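Local coordinates for SusD-like carbohydrate binding protein (Bacteroides vulgatus, PDB 3LEW) that probably binds carbohydrate at the outer membrane as a member of the SusD family of nutrient-binding proteins, at residues A[30-40]-A[258-269]. Sequence-based numbering, arbitrary orientation.
Sequences WNYLMETFNSY and HAQTNDQSNASY
Glu35, in the last turn of helix 19-35, pushes its carboxylate into segment 258-269, where both oxygens are gripped. Glu35 OE2 takes three hydrogen bonds. Gln260 NE2 comes to Glu35 OE2 at 2.8 Å on the syn side and His258 NE2 on the anti side, both tilted from the carboxylate plane; the backbone N of Ala267 arrives from above that plane. Glu35 OE1 accepts the backbone N of Asn266 at 2.9 Å. The bend at chi2 (-74°) brings the carboxylate round to these donors. Asn266 donates a second time, through ND2 to Glu35 O at 2.9 Å in a nearly straight bond (160°), with its amide nearly parallel to the carboxylate. With an alanine here in place of Glu35, His258 NE2, Gln260 NE2 and the backbone N of Ala267 would probably lose the oxygen they share, and Asn266 N its own acceptor. The contact joins the end of helix 19-35, the first helix of this SusD-family chain, to the loop between strand 254-258 and helix 271-274. The His258 ring meets Glu35 OE2 in its own plane, while Met34 CB sits over its face in a CH-pi contact, 3.4 Å from the ring centroid. Trp30 NE1 makes a weak hydrogen bond to His258 ND1. Farther along, Phe37 and Tyr269 form an offset edge-to-face pair, the edge of Phe37 toward the face of Tyr269 (planes at 84°), and Phe37 CE2 rests 3.5 Å from Asn266 CG. Tyr40 lies over Tyr269 in an offset stack, Tyr40 CD1 3.4 Å from CE2 of Tyr269, whose hydroxyl is hydrogen-bonded to Tyr283.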
loop_
_atom_site.group_PDB
_atom_site.type_symbol
_atom_site.label_atom_id
_atom_site.label_comp_id
_atom_site.label_asym_id
_atom_site.label_seq_id
_atom_site.Cartn_x
_atom_site.Cartn_y
_atom_site.Cartn_z
ATOM N N TRP A 30 -6.573 -4.298 -15.340
ATOM C CA TRP A 30 -6.113 -3.162 -14.524
ATOM C C TRP A 30 -7.328 -2.418 -13.952
ATOM O O TRP A 30 -7.412 -2.136 -12.740
ATOM C CB TRP A 30 -5.248 -2.200 -15.360
ATOM C CG TRP A 30 -4.844 -1.007 -14.525
ATOM C CD1 TRP A 30 -5.387 0.226 -14.554
ATOM C CD2 TRP A 30 -3.884 -1.014 -13.479
ATOM N NE1 TRP A 30 -4.796 1.036 -13.608
ATOM C CE2 TRP A 30 -3.862 0.301 -12.926
ATOM C CE3 TRP A 30 -3.016 -1.991 -12.955
ATOM C CZ2 TRP A 30 -2.994 0.657 -11.878
ATOM C CZ3 TRP A 30 -2.167 -1.643 -11.919
ATOM C CH2 TRP A 30 -2.169 -0.314 -11.387
ATOM N N ASN A 31 -8.273 -2.081 -14.829
ATOM C CA ASN A 31 -9.525 -1.420 -14.442
ATOM C C ASN A 31 -10.241 -2.223 -13.343
ATOM O O ASN A 31 -10.702 -1.691 -12.340
ATOM C CB ASN A 31 -10.456 -1.275 -15.652
ATOM C CG ASN A 31 -11.534 -0.228 -15.439
ATOM O OD1 ASN A 31 -11.257 0.975 -15.481
ATOM N ND2 ASN A 31 -12.763 -0.673 -15.225
ATOM N N TYR A 32 -10.355 -3.532 -13.562
ATOM C CA TYR A 32 -11.029 -4.368 -12.571
ATOM C C TYR A 32 -10.330 -4.307 -11.218
ATOM O O TYR A 32 -11.013 -4.225 -10.181
ATOM C CB TYR A 32 -11.084 -5.838 -13.069
ATOM C CG TYR A 32 -11.946 -6.733 -12.242
ATOM C CD1 TYR A 32 -13.329 -6.696 -12.362
ATOM C CD2 TYR A 32 -11.402 -7.654 -11.376
ATOM C CE1 TYR A 32 -14.140 -7.524 -11.577
ATOM C CE2 TYR A 32 -12.214 -8.471 -10.603
ATOM C CZ TYR A 32 -13.577 -8.394 -10.715
ATOM O OH TYR A 32 -14.366 -9.243 -9.942
ATOM N N LEU A 33 -8.983 -4.350 -11.217
ATOM C CA LEU A 33 -8.200 -4.304 -9.994
ATOM C C LEU A 33 -8.478 -3.029 -9.218
ATOM O O LEU A 33 -8.621 -3.070 -8.012
ATOM C CB LEU A 33 -6.722 -4.371 -10.327
ATOM C CG LEU A 33 -5.748 -4.301 -9.213
ATOM C CD1 LEU A 33 -5.977 -5.457 -8.225
ATOM C CD2 LEU A 33 -4.263 -4.318 -9.741
HETATM N N MSE A 34 -8.526 -1.925 -9.957
HETATM C CA MSE A 34 -8.621 -0.578 -9.338
HETATM C C MSE A 34 -9.998 -0.085 -9.017
HETATM O O MSE A 34 -10.193 0.684 -8.005
HETATM C CB MSE A 34 -7.869 0.433 -10.194
HETATM C CG MSE A 34 -6.385 0.175 -10.330
HETATM SE SE MSE A 34 -5.436 0.289 -8.588
HETATM C CE MSE A 34 -6.039 1.875 -7.821
ATOM N N GLU A 35 -10.978 -0.518 -9.790
ATOM C CA GLU A 35 -12.315 0.075 -9.768
ATOM C C GLU A 35 -13.413 -0.750 -9.113
ATOM O O GLU A 35 -14.518 -0.223 -8.898
ATOM C CB GLU A 35 -12.761 0.397 -11.194
ATOM C CG GLU A 35 -12.029 1.525 -11.860
ATOM C CD GLU A 35 -12.442 2.907 -11.307
ATOM O OE1 GLU A 35 -13.606 3.327 -11.508
ATOM O OE2 GLU A 35 -11.618 3.554 -10.655
ATOM N N THR A 36 -13.164 -2.032 -8.826
ATOM C CA THR A 36 -14.267 -2.900 -8.433
ATOM C C THR A 36 -14.627 -2.726 -6.947
ATOM O O THR A 36 -13.814 -2.965 -6.081
ATOM C CB THR A 36 -13.890 -4.379 -8.718
ATOM O OG1 THR A 36 -13.597 -4.478 -10.121
ATOM C CG2 THR A 36 -15.029 -5.328 -8.334
ATOM N N PHE A 37 -15.886 -2.370 -6.689
ATOM C CA PHE A 37 -16.380 -2.322 -5.321
ATOM C C PHE A 37 -16.689 -3.709 -4.767
ATOM O O PHE A 37 -17.229 -4.564 -5.488
ATOM C CB PHE A 37 -17.685 -1.533 -5.255
ATOM C CG PHE A 37 -17.537 -0.020 -5.338
ATOM C CD1 PHE A 37 -17.018 0.718 -4.273
ATOM C CD2 PHE A 37 -17.975 0.678 -6.464
ATOM C CE1 PHE A 37 -16.943 2.125 -4.347
ATOM C CE2 PHE A 37 -17.901 2.076 -6.489
ATOM C CZ PHE A 37 -17.373 2.773 -5.421
ATOM N N ASN A 38 -16.452 -3.900 -3.461
ATOM C CA ASN A 38 -17.227 -4.916 -2.703
ATOM C C ASN A 38 -18.011 -4.201 -1.575
ATOM O O ASN A 38 -17.568 -4.117 -0.415
ATOM C CB ASN A 38 -16.338 -6.066 -2.196
ATOM C CG ASN A 38 -17.140 -7.148 -1.518
ATOM O OD1 ASN A 38 -18.365 -7.261 -1.746
ATOM N ND2 ASN A 38 -16.492 -7.942 -0.670
ATOM N N SER A 39 -19.160 -3.644 -1.960
ATOM C CA SER A 39 -19.843 -2.591 -1.187
ATOM C C SER A 39 -19.030 -1.327 -1.259
ATOM O O SER A 39 -17.840 -1.336 -1.562
ATOM C CB SER A 39 -20.129 -2.977 0.277
ATOM O OG SER A 39 -19.067 -2.702 1.198
ATOM N N TYR A 40 -19.660 -0.217 -0.915
ATOM C CA TYR A 40 -18.960 1.039 -0.818
ATOM C C TYR A 40 -17.796 1.070 0.176
ATOM O O TYR A 40 -16.922 1.931 0.051
ATOM C CB TYR A 40 -19.918 2.171 -0.489
ATOM C CG TYR A 40 -20.772 2.635 -1.662
ATOM C CD1 TYR A 40 -20.201 3.281 -2.734
ATOM C CD2 TYR A 40 -22.154 2.435 -1.682
ATOM C CE1 TYR A 40 -20.950 3.701 -3.814
ATOM C CE2 TYR A 40 -22.925 2.879 -2.768
ATOM C CZ TYR A 40 -22.305 3.510 -3.825
ATOM O OH TYR A 40 -22.995 3.981 -4.925
ATOM N N HIS A 258 -3.253 5.585 -10.330
ATOM C CA HIS A 258 -4.514 5.346 -11.060
ATOM C C HIS A 258 -5.323 6.654 -11.178
ATOM O O HIS A 258 -5.778 7.216 -10.175
ATOM C CB HIS A 258 -5.304 4.247 -10.347
ATOM C CG HIS A 258 -6.618 3.902 -10.967
ATOM N ND1 HIS A 258 -6.733 3.414 -12.246
ATOM C CD2 HIS A 258 -7.875 3.938 -10.459
ATOM C CE1 HIS A 258 -8.015 3.192 -12.508
ATOM N NE2 HIS A 258 -8.725 3.485 -11.438
ATOM N N ALA A 259 -5.508 7.135 -12.393
ATOM C CA ALA A 259 -6.232 8.402 -12.628
ATOM C C ALA A 259 -7.739 8.183 -12.488
ATOM O O ALA A 259 -8.254 7.061 -12.632
ATOM C CB ALA A 259 -5.933 8.958 -14.022
ATOM N N GLN A 260 -8.423 9.285 -12.213
ATOM C CA GLN A 260 -9.880 9.318 -12.021
ATOM C C GLN A 260 -10.538 10.410 -12.831
ATOM O O GLN A 260 -10.020 11.541 -12.919
ATOM C CB GLN A 260 -10.164 9.480 -10.539
ATOM C CG GLN A 260 -9.745 8.239 -9.760
ATOM C CD GLN A 260 -10.722 7.139 -9.925
ATOM O OE1 GLN A 260 -11.796 7.233 -9.336
ATOM N NE2 GLN A 260 -10.376 6.065 -10.693
ATOM N N THR A 261 -11.671 10.063 -13.450
ATOM C CA THR A 261 -12.425 10.977 -14.271
ATOM C C THR A 261 -13.885 10.657 -14.056
ATOM O O THR A 261 -14.216 9.649 -13.454
ATOM C CB THR A 261 -12.133 10.780 -15.789
ATOM O OG1 THR A 261 -12.634 9.485 -16.182
ATOM C CG2 THR A 261 -10.639 10.838 -16.061
ATOM N N ASN A 262 -14.775 11.486 -14.581
ATOM C CA ASN A 262 -16.205 11.246 -14.382
ATOM C C ASN A 262 -16.636 9.894 -14.928
ATOM O O ASN A 262 -17.537 9.275 -14.354
ATOM C CB ASN A 262 -17.045 12.353 -14.988
ATOM C CG ASN A 262 -18.507 12.318 -14.496
ATOM O OD1 ASN A 262 -18.805 12.162 -13.284
ATOM N ND2 ASN A 262 -19.411 12.457 -15.436
ATOM N N ASP A 263 -15.959 9.395 -15.970
ATOM C CA ASP A 263 -16.176 8.099 -16.614
ATOM C C ASP A 263 -15.588 6.917 -15.841
ATOM O O ASP A 263 -15.938 5.761 -16.047
ATOM C CB ASP A 263 -15.474 8.131 -17.981
ATOM C CG ASP A 263 -15.604 9.488 -18.676
ATOM O OD1 ASP A 263 -16.730 9.827 -19.093
ATOM O OD2 ASP A 263 -14.586 10.211 -18.802
ATOM N N GLN A 264 -14.597 7.201 -15.017
ATOM C CA GLN A 264 -13.855 6.167 -14.305
ATOM C C GLN A 264 -13.602 6.720 -12.895
ATOM O O GLN A 264 -12.541 7.291 -12.628
ATOM C CB GLN A 264 -12.554 5.888 -15.063
ATOM C CG GLN A 264 -11.524 5.002 -14.386
ATOM C CD GLN A 264 -10.300 4.829 -15.267
ATOM O OE1 GLN A 264 -10.383 4.185 -16.314
ATOM N NE2 GLN A 264 -9.183 5.449 -14.886
ATOM N N SER A 265 -14.594 6.578 -12.031
ATOM C CA SER A 265 -14.629 7.305 -10.750
ATOM C C SER A 265 -14.873 6.451 -9.509
ATOM O O SER A 265 -15.012 7.016 -8.405
ATOM C CB SER A 265 -15.681 8.402 -10.790
ATOM O OG SER A 265 -16.969 7.852 -10.954
ATOM N N ASN A 266 -14.883 5.134 -9.637
ATOM C CA ASN A 266 -15.144 4.314 -8.446
ATOM C C ASN A 266 -14.043 4.403 -7.416
ATOM O O ASN A 266 -14.335 4.503 -6.202
ATOM C CB ASN A 266 -15.359 2.843 -8.796
ATOM C CG ASN A 266 -16.591 2.567 -9.645
ATOM O OD1 ASN A 266 -17.420 3.433 -9.921
ATOM N ND2 ASN A 266 -16.723 1.282 -10.054
ATOM N N ALA A 267 -12.770 4.373 -7.828
ATOM C CA ALA A 267 -11.696 4.357 -6.868
ATOM C C ALA A 267 -11.696 5.614 -5.990
ATOM O O ALA A 267 -11.297 5.537 -4.825
ATOM C CB ALA A 267 -10.305 4.194 -7.570
ATOM N N SER A 268 -12.151 6.724 -6.570
ATOM C CA SER A 268 -12.190 8.011 -5.863
ATOM C C SER A 268 -12.981 7.934 -4.546
ATOM O O SER A 268 -12.774 8.753 -3.645
ATOM C CB SER A 268 -12.797 9.092 -6.741
ATOM O OG SER A 268 -12.003 9.344 -7.883
ATOM N N TYR A 269 -13.922 7.009 -4.457
ATOM C CA TYR A 269 -14.772 6.898 -3.282
ATOM C C TYR A 269 -13.939 6.716 -2.011
ATOM O O TYR A 269 -14.359 7.149 -0.907
ATOM C CB TYR A 269 -15.805 5.761 -3.461
ATOM C CG TYR A 269 -16.974 5.831 -2.512
ATOM C CD1 TYR A 269 -16.892 5.259 -1.229
ATOM C CD2 TYR A 269 -18.159 6.438 -2.885
ATOM C CE1 TYR A 269 -17.986 5.297 -0.349
ATOM C CE2 TYR A 269 -19.247 6.503 -2.019
ATOM C CZ TYR A 269 -19.146 5.905 -0.746
ATOM O OH TYR A 269 -20.199 5.937 0.125
#